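Local atomic coordinates of putative diflavin flavoprotein A 3 (Nostoc sp., PDB entry 3FNI), a protein that probably transfers electrons from NADH to oxygen, reducing it to water, and is represented here by its flavodoxin-like domain. Residues 17-21 with 127-133; 84-90 with 113-118. The contacts are given in a common frame with arbitrary orientation. Numbering follows the deposited sequence.

Contact 1: residues 17-21 with 127-133; sequences YSDRL and TPTENTY
Two helix N-termini meet here. Tyr17, N-cap of helix 18-31, lies opposite Pro128 (CA-CA 7.6 Å), and Leu21 faces Tyr133 of helix 130-152 (6.4 Å). Backbone bonds fix each start, Leu21 N to Tyr17 O (2.8 Å) and Tyr133 N to Thr129 O (3.1 Å). Thr129 and Thr132 form a capping box (Thr129 N to Thr132 OG1, 3.1 Å); Asn131 N adds a weak capping bond to Thr129 OG1 (3.3 Å). In the flavodoxin-like fold these are the first and last helices, side by side on one face of the parallel sheet. Among apolar contacts (both tyrosines chi1 m), Pro128 CD sits 3.5 Å from the Tyr17 ring centroid, 18° off its normal, a CH-pi contact, while Leu21 CD2 (mt) reaches Tyr133 CE1 at 3.5 Å. Tyr133 CE2 lies over one face of the Arg20 guanidinium (chi1-chi3 m, t, p), 3.5 Å from NH2, which makes a long salt bridge to Glu130 OE1 (4.0 Å). One water bonds Thr127 OG1 (2.6 Å) and, weakly, Tyr17 OH (3.4 Å).

Contact 2: residues 84-90 with 113-118; sequences VNEKQAV and LGLTTA
Three backbone hydrogen bonds set the parallel register: Thr116 N to Gln88 O (3.2 Å), Val90 N to Thr116 O (2.9 Å) and Ala118 N to Val90 O (2.9 Å). They pair Ala89 with Thr116 and Val90 with Thr117 in a beta-alpha-beta unit whose helix is 103-112. A type I turn, Asn85 to Gln88, precedes the first strand, with an Asx turn closed by Lys87 N to Asn85 OD1 (2.8 Å). Before the second, Gly114 ends the helix in a Schellman motif, its phi of 102° and nearby Glu86 CB leaving no room for a CB. A water donates to Glu86 OE1 (3.0 Å) and Leu113 O (3.2 Å). Leu115 (chi1 m, chi2 p) puts CD2 against Val84 CG1 (3.2 Å) and Val90 CG1 (3.9 Å), beside Phe110. On the opposite face, Ala89 CB meets Thr116 OG1 (3.2 Å), and Trp146 covers both. Register thus rests on main-chain bonding, while Leu115 and Val90 pack toward helix 103-112, and Ala89 and Thr116 toward helix 130-152.

Contact 1 and contact 2 lie on opposite sides of the chain's centre, with centres 25 Å apart and nearest atoms about 13 Å apart. Each mixes buried and exposed residues, but contact 2 is nearer the middle, 11 Å from the chain's centre against 15 Å, and covers more surface, 480 Å² against 350 Å². It extends the sheet to its edge strand by direct backbone hydrogen bonding, whereas contact 1 joins helix starts through side chains, with just a long salt bridge and a water between polar groups. Helix 130-152 relates them: its first turn takes part in contact 1, and farther along Leu143 and Trp146 cover Ala89 of contact 2.

Contact 1: residues 17-21 with 127-133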
ATOM      1  N   TYR A  17       0.070  11.871  -8.524  1.00 21.76           N
ATOM      2  CA  TYR A  17       1.391  11.929  -7.899  1.00 17.81           C
ATOM      3  C   TYR A  17       1.748  10.607  -7.220  1.00 18.23           C
ATOM      4  O   TYR A  17       2.592  10.562  -6.324  1.00 18.32           O
ATOM      5  CB  TYR A  17       1.416  13.051  -6.869  1.00 21.48           C
ATOM      6  CG  TYR A  17       1.286  14.424  -7.478  1.00 31.70           C
ATOM      7  CD1 TYR A  17       2.402  15.087  -7.987  1.00 31.85           C
ATOM      8  CD2 TYR A  17       0.045  15.055  -7.565  1.00 36.59           C
ATOM      9  CE1 TYR A  17       2.287  16.346  -8.569  1.00 32.77           C
ATOM     10  CE2 TYR A  17      -0.082  16.316  -8.148  1.00 37.79           C
ATOM     11  CZ  TYR A  17       1.046  16.953  -8.646  1.00 36.28           C
ATOM     12  OH  TYR A  17       0.935  18.202  -9.212  1.00 40.63           O
ATOM     13  N   SER A  18       1.101   9.533  -7.659  1.00 14.82           N
ATOM     14  CA  SER A  18       1.321   8.211  -7.090  1.00 21.79           C
ATOM     15  C   SER A  18       2.773   7.778  -7.055  1.00 19.30           C
ATOM     16  O   SER A  18       3.243   7.222  -6.067  1.00 13.80           O
ATOM     17  CB  SER A  18       0.520   7.171  -7.866  1.00 12.22           C
ATOM     18  OG  SER A  18      -0.854   7.395  -7.698  1.00 14.94           O
ATOM     19  N   ASP A  19       3.465   8.017  -8.161  1.00 20.18           N
ATOM     20  CA  ASP A  19       4.858   7.647  -8.291  1.00 15.63           C
ATOM     21  C   ASP A  19       5.712   8.298  -7.194  1.00 21.28           C
ATOM     22  O   ASP A  19       6.478   7.622  -6.511  1.00 13.40           O
ATOM     23  CB  ASP A  19       5.354   8.044  -9.689  1.00 22.83           C
ATOM     24  CG  ASP A  19       4.879   7.088 -10.790  1.00 28.30           C
ATOM     25  OD1 ASP A  19       3.847   6.402 -10.619  1.00 29.06           O
ATOM     26  OD2 ASP A  19       5.540   7.035 -11.848  1.00 34.50           O
ATOM     27  N   ARG A  20       5.563   9.605  -7.009  1.00 19.59           N
ATOM     28  CA  ARG A  20       6.343  10.309  -5.996  1.00 19.51           C
ATOM     29  C   ARG A  20       5.856  10.012  -4.577  1.00 18.51           C
ATOM     30  O   ARG A  20       6.656   9.923  -3.645  1.00 22.76           O
ATOM     31  CB  ARG A  20       6.315  11.815  -6.270  1.00 18.27           C
ATOM     32  CG  ARG A  20       6.870  12.195  -7.647  1.00 23.62           C
ATOM     33  CD  ARG A  20       6.829  13.695  -7.864  1.00 37.76           C
ATOM     34  NE  ARG A  20       7.713  14.402  -6.939  1.00 40.67           N
ATOM     35  CZ  ARG A  20       7.757  15.724  -6.803  1.00 49.02           C
ATOM     36  NH1 ARG A  20       6.962  16.494  -7.535  1.00 45.36           N
ATOM     37  NH2 ARG A  20       8.597  16.277  -5.934  1.00 46.35           N
ATOM     38  N   LEU A  21       4.549   9.851  -4.412  1.00 17.43           N
ATOM     39  CA  LEU A  21       3.993   9.552  -3.098  1.00 13.39           C
ATOM     40  C   LEU A  21       4.454   8.175  -2.621  1.00 15.88           C
ATOM     41  O   LEU A  21       4.865   8.010  -1.462  1.00 13.29           O
ATOM     42  CB  LEU A  21       2.464   9.617  -3.140  1.00 13.41           C
ATOM     43  CG  LEU A  21       1.898  11.028  -3.302  1.00  8.37           C
ATOM     44  CD1 LEU A  21       0.420  10.948  -3.562  1.00 15.14           C
ATOM     45  CD2 LEU A  21       2.186  11.857  -2.066  1.00 10.83           C
ATOM     46  N   THR A 127      -1.917  20.091  -4.268  1.00 31.48           N
ATOM     47  CA  THR A 127      -0.691  19.575  -4.872  1.00 21.58           C
ATOM     48  C   THR A 127       0.315  19.242  -3.777  1.00 25.46           C
ATOM     49  O   THR A 127       0.630  20.084  -2.931  1.00 26.47           O
ATOM     50  CB  THR A 127      -0.071  20.600  -5.834  1.00 19.30           C
ATOM     51  OG1 THR A 127      -0.990  20.860  -6.904  1.00 16.99           O
ATOM     52  CG2 THR A 127       1.247  20.069  -6.410  1.00 18.22           C
ATOM     53  N   PRO A 128       0.840  18.007  -3.782  1.00 18.81           N
ATOM     54  CA  PRO A 128       1.813  17.583  -2.770  1.00 21.99           C
ATOM     55  C   PRO A 128       2.980  18.550  -2.622  1.00 19.56           C
ATOM     56  O   PRO A 128       3.498  19.061  -3.611  1.00 26.08           O
ATOM     57  CB  PRO A 128       2.268  16.214  -3.274  1.00 13.50           C
ATOM     58  CG  PRO A 128       1.071  15.721  -4.036  1.00 17.67           C
ATOM     59  CD  PRO A 128       0.642  16.951  -4.787  1.00 11.69           C
ATOM     60  N   THR A 129       3.379  18.790  -1.375  1.00 30.55           N
ATOM     61  CA  THR A 129       4.493  19.675  -1.041  1.00 22.01           C
ATOM     62  C   THR A 129       5.575  18.805  -0.408  1.00 27.84           C
ATOM     63  O   THR A 129       5.401  17.589  -0.285  1.00 26.73           O
ATOM     64  CB  THR A 129       4.065  20.738  -0.014  1.00 21.13           C
ATOM     65  OG1 THR A 129       3.637  20.090   1.188  1.00 18.53           O
ATOM     66  CG2 THR A 129       2.920  21.575  -0.558  1.00 17.02           C
ATOM     67  N   GLU A 130       6.690  19.406   0.002  1.00 25.67           N
ATOM     68  CA  GLU A 130       7.735  18.609   0.635  1.00 21.01           C
ATOM     69  C   GLU A 130       7.289  18.161   2.025  1.00 12.67           C
ATOM     70  O   GLU A 130       7.833  17.210   2.571  1.00 19.89           O
ATOM     71  CB  GLU A 130       9.066  19.381   0.705  1.00 18.23           C
ATOM     72  CG  GLU A 130       9.763  19.527  -0.655  1.00 27.23           C
ATOM     73  CD  GLU A 130       9.917  18.193  -1.406  1.00 37.41           C
ATOM     74  OE1 GLU A 130       9.782  18.192  -2.656  1.00 22.17           O
ATOM     75  OE2 GLU A 130      10.174  17.151  -0.754  1.00 41.90           O
ATOM     76  N   ASN A 131       6.295  18.838   2.593  1.00 15.34           N
ATOM     77  CA  ASN A 131       5.780  18.467   3.916  1.00 16.06           C
ATOM     78  C   ASN A 131       4.920  17.217   3.735  1.00 17.53           C
ATOM     79  O   ASN A 131       4.777  16.403   4.644  1.00 23.28           O
ATOM     80  CB  ASN A 131       4.915  19.591   4.493  1.00 25.81           C
ATOM     81  CG  ASN A 131       5.719  20.812   4.875  1.00 25.87           C
ATOM     82  OD1 ASN A 131       5.182  21.914   4.976  1.00 33.05           O
ATOM     83  ND2 ASN A 131       7.012  20.623   5.107  1.00 38.75           N
ATOM     84  N   THR A 132       4.334  17.103   2.547  1.00 13.84           N
ATOM     85  CA  THR A 132       3.492  15.977   2.150  1.00 12.03           C
ATOM     86  C   THR A 132       4.363  14.732   1.998  1.00 14.03           C
ATOM     87  O   THR A 132       4.069  13.668   2.544  1.00 11.30           O
ATOM     88  CB  THR A 132       2.826  16.267   0.787  1.00 12.30           C
ATOM     89  OG1 THR A 132       1.928  17.370   0.930  1.00 19.35           O
ATOM     90  CG2 THR A 132       2.071  15.050   0.268  1.00 16.09           C
ATOM     91  N   TYR A 133       5.448  14.882   1.252  1.00 14.81           N
ATOM     92  CA  TYR A 133       6.354  13.777   1.016  1.00 15.30           C
ATOM     93  C   TYR A 133       7.125  13.385   2.253  1.00 13.18           C
ATOM     94  O   TYR A 133       7.552  12.241   2.375  1.00 11.70           O
ATOM     95  CB  TYR A 133       7.323  14.123  -0.106  1.00 11.56           C
ATOM     96  CG  TYR A 133       6.635  14.314  -1.427  1.00 22.57           C
ATOM     97  CD1 TYR A 133       5.732  13.360  -1.909  1.00  9.89           C
ATOM     98  CD2 TYR A 133       6.889  15.442  -2.210  1.00 18.82           C
ATOM     99  CE1 TYR A 133       5.105  13.526  -3.135  1.00 13.46           C
ATOM    100  CE2 TYR A 133       6.268  15.616  -3.436  1.00 11.83           C
ATOM    101  CZ  TYR A 133       5.380  14.660  -3.894  1.00 21.34           C
ATOM    102  OH  TYR A 133       4.772  14.835  -5.115  1.00 20.03           O
TER
HETATM  103  O   HOH W   1      -2.184  19.588  -8.845  1.00 34.15           O

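Contact 2: residues 84-90 with 113-118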
ATOM      1  N   VAL A  84      -5.203 -11.270   1.404  1.00 18.27           N
ATOM      2  CA  VAL A  84      -4.668 -10.666   2.608  1.00 22.90           C
ATOM      3  C   VAL A  84      -5.093 -11.456   3.837  1.00 20.68           C
ATOM      4  O   VAL A  84      -6.038 -12.241   3.778  1.00 20.21           O
ATOM      5  CB  VAL A  84      -5.168  -9.211   2.705  1.00 22.58           C
ATOM      6  CG1 VAL A  84      -4.994  -8.675   4.092  1.00 37.71           C
ATOM      7  CG2 VAL A  84      -4.405  -8.352   1.720  1.00 32.56           C
ATOM      8  N   ASN A  85      -4.377 -11.260   4.940  1.00 18.06           N
ATOM      9  CA  ASN A  85      -4.709 -11.928   6.189  1.00 15.57           C
ATOM     10  C   ASN A  85      -4.696 -10.916   7.339  1.00 14.93           C
ATOM     11  O   ASN A  85      -4.052  -9.870   7.256  1.00  6.64           O
ATOM     12  CB  ASN A  85      -3.769 -13.127   6.441  1.00 11.75           C
ATOM     13  CG  ASN A  85      -2.388 -12.727   6.929  1.00 14.49           C
ATOM     14  OD1 ASN A  85      -2.211 -12.367   8.091  1.00 23.93           O
ATOM     15  ND2 ASN A  85      -1.399 -12.801   6.044  1.00 12.96           N
ATOM     16  N   GLU A  86      -5.445 -11.230   8.390  1.00 14.96           N
ATOM     17  CA  GLU A  86      -5.593 -10.373   9.561  1.00 16.75           C
ATOM     18  C   GLU A  86      -4.325 -10.026  10.336  1.00 19.67           C
ATOM     19  O   GLU A  86      -4.321  -9.060  11.105  1.00 19.23           O
ATOM     20  CB  GLU A  86      -6.597 -11.005  10.528  1.00 13.67           C
ATOM     21  CG  GLU A  86      -6.257 -12.441  10.891  1.00 26.92           C
ATOM     22  CD  GLU A  86      -6.962 -12.926  12.141  1.00 23.25           C
ATOM     23  OE1 GLU A  86      -8.208 -12.910  12.179  1.00 42.73           O
ATOM     24  OE2 GLU A  86      -6.265 -13.331  13.092  1.00 42.26           O
ATOM     25  N   LYS A  87      -3.261 -10.796  10.134  1.00 14.91           N
ATOM     26  CA  LYS A  87      -2.001 -10.582  10.844  1.00 15.81           C
ATOM     27  C   LYS A  87      -1.144  -9.474  10.243  1.00 22.91           C
ATOM     28  O   LYS A  87      -0.089  -9.136  10.781  1.00 14.17           O
ATOM     29  CB  LYS A  87      -1.186 -11.882  10.870  1.00 11.86           C
ATOM     30  CG  LYS A  87      -1.850 -13.025  11.620  1.00 12.16           C
ATOM     31  CD  LYS A  87      -1.619 -12.928  13.120  1.00 30.10           C
ATOM     32  CE  LYS A  87      -0.140 -13.130  13.450  1.00 35.09           C
ATOM     33  NZ  LYS A  87       0.172 -13.009  14.911  1.00 43.49           N
ATOM     34  N   GLN A  88      -1.570  -8.908   9.122  1.00 15.33           N
ATOM     35  CA  GLN A  88      -0.759  -7.853   8.548  1.00 17.79           C
ATOM     36  C   GLN A  88      -1.317  -6.455   8.776  1.00 16.10           C
ATOM     37  O   GLN A  88      -2.409  -6.282   9.317  1.00 10.78           O
ATOM     38  CB  GLN A  88      -0.494  -8.125   7.061  1.00 23.80           C
ATOM     39  CG  GLN A  88      -1.714  -8.459   6.250  1.00 25.56           C
ATOM     40  CD  GLN A  88      -1.391  -9.265   4.997  1.00 23.30           C
ATOM     41  OE1 GLN A  88      -2.275  -9.551   4.194  1.00 29.00           O
ATOM     42  NE2 GLN A  88      -0.128  -9.638   4.830  1.00 18.20           N
ATOM     43  N   ALA A  89      -0.518  -5.460   8.410  1.00 14.18           N
ATOM     44  CA  ALA A  89      -0.878  -4.064   8.569  1.00 13.58           C
ATOM     45  C   ALA A  89      -0.960  -3.436   7.176  1.00 18.73           C
ATOM     46  O   ALA A  89      -0.232  -3.830   6.263  1.00  9.58           O
ATOM     47  CB  ALA A  89       0.168  -3.366   9.412  1.00  7.50           C
ATOM     48  N   VAL A  90      -1.848  -2.457   7.016  1.00 17.03           N
ATOM     49  CA  VAL A  90      -2.030  -1.819   5.723  1.00 12.08           C
ATOM     50  C   VAL A  90      -2.263  -0.311   5.816  1.00 13.60           C
ATOM     51  O   VAL A  90      -2.996   0.165   6.686  1.00  7.48           O
ATOM     52  CB  VAL A  90      -3.216  -2.497   4.962  1.00 20.79           C
ATOM     53  CG1 VAL A  90      -4.538  -2.147   5.640  1.00 14.13           C
ATOM     54  CG2 VAL A  90      -3.218  -2.098   3.492  1.00 11.12           C
ATOM     55  N   LEU A 113     -11.651  -6.801   7.895  1.00 19.45           N
ATOM     56  CA  LEU A 113     -10.969  -8.080   7.757  1.00 17.55           C
ATOM     57  C   LEU A 113      -9.996  -8.363   8.891  1.00 14.36           C
ATOM     58  O   LEU A 113      -9.393  -9.430   8.937  1.00 17.23           O
ATOM     59  CB  LEU A 113     -10.233  -8.142   6.416  1.00 18.76           C
ATOM     60  CG  LEU A 113     -11.116  -8.176   5.164  1.00 11.16           C
ATOM     61  CD1 LEU A 113     -10.234  -8.170   3.915  1.00 15.31           C
ATOM     62  CD2 LEU A 113     -11.987  -9.420   5.180  1.00 13.66           C
ATOM     63  N   GLY A 114      -9.839  -7.407   9.800  1.00 20.97           N
ATOM     64  CA  GLY A 114      -8.942  -7.610  10.921  1.00 20.36           C
ATOM     65  C   GLY A 114      -7.578  -6.949  10.838  1.00 19.98           C
ATOM     66  O   GLY A 114      -6.910  -6.803  11.859  1.00 25.23           O
ATOM     67  N   LEU A 115      -7.146  -6.546   9.645  1.00 21.26           N
ATOM     68  CA  LEU A 115      -5.835  -5.909   9.512  1.00 24.77           C
ATOM     69  C   LEU A 115      -5.696  -4.664  10.380  1.00 17.17           C
ATOM     70  O   LEU A 115      -6.689  -4.068  10.796  1.00 20.62           O
ATOM     71  CB  LEU A 115      -5.552  -5.521   8.059  1.00 18.76           C
ATOM     72  CG  LEU A 115      -5.253  -6.635   7.060  1.00 21.27           C
ATOM     73  CD1 LEU A 115      -6.542  -7.356   6.672  1.00 13.14           C
ATOM     74  CD2 LEU A 115      -4.591  -6.023   5.843  1.00 12.22           C
ATOM     75  N   THR A 116      -4.460  -4.269  10.657  1.00 15.93           N
ATOM     76  CA  THR A 116      -4.247  -3.074  11.464  1.00 18.18           C
ATOM     77  C   THR A 116      -3.891  -1.916  10.533  1.00 12.27           C
ATOM     78  O   THR A 116      -3.243  -2.118   9.510  1.00 10.14           O
ATOM     79  CB  THR A 116      -3.116  -3.273  12.498  1.00 13.65           C
ATOM     80  OG1 THR A 116      -1.857  -3.321  11.828  1.00 29.95           O
ATOM     81  CG2 THR A 116      -3.314  -4.568  13.262  1.00 14.96           C
ATOM     82  N   THR A 117      -4.335  -0.708  10.870  1.00 15.81           N
ATOM     83  CA  THR A 117      -4.026   0.446  10.045  1.00 17.52           C
ATOM     84  C   THR A 117      -2.570   0.808  10.300  1.00 14.62           C
ATOM     85  O   THR A 117      -2.189   1.121  11.431  1.00 11.18           O
ATOM     86  CB  THR A 117      -4.916   1.651  10.390  1.00 20.24           C
ATOM     87  OG1 THR A 117      -4.514   2.204  11.652  1.00 41.96           O
ATOM     88  CG2 THR A 117      -6.355   1.223  10.473  1.00 18.99           C
ATOM     89  N   ALA A 118      -1.767   0.741   9.242  1.00 17.44           N
ATOM     90  CA  ALA A 118      -0.336   1.030   9.305  1.00 13.43           C
ATOM     91  C   ALA A 118      -0.037   2.454   9.747  1.00 21.18           C
ATOM     92  O   ALA A 118       0.896   2.704  10.513  1.00 21.29           O
ATOM     93  CB  ALA A 118       0.298   0.766   7.958  1.00  8.73           C
TER
HETATM   94  O   HOH W   2     -10.333 -10.922  11.583  1.00 29.97           O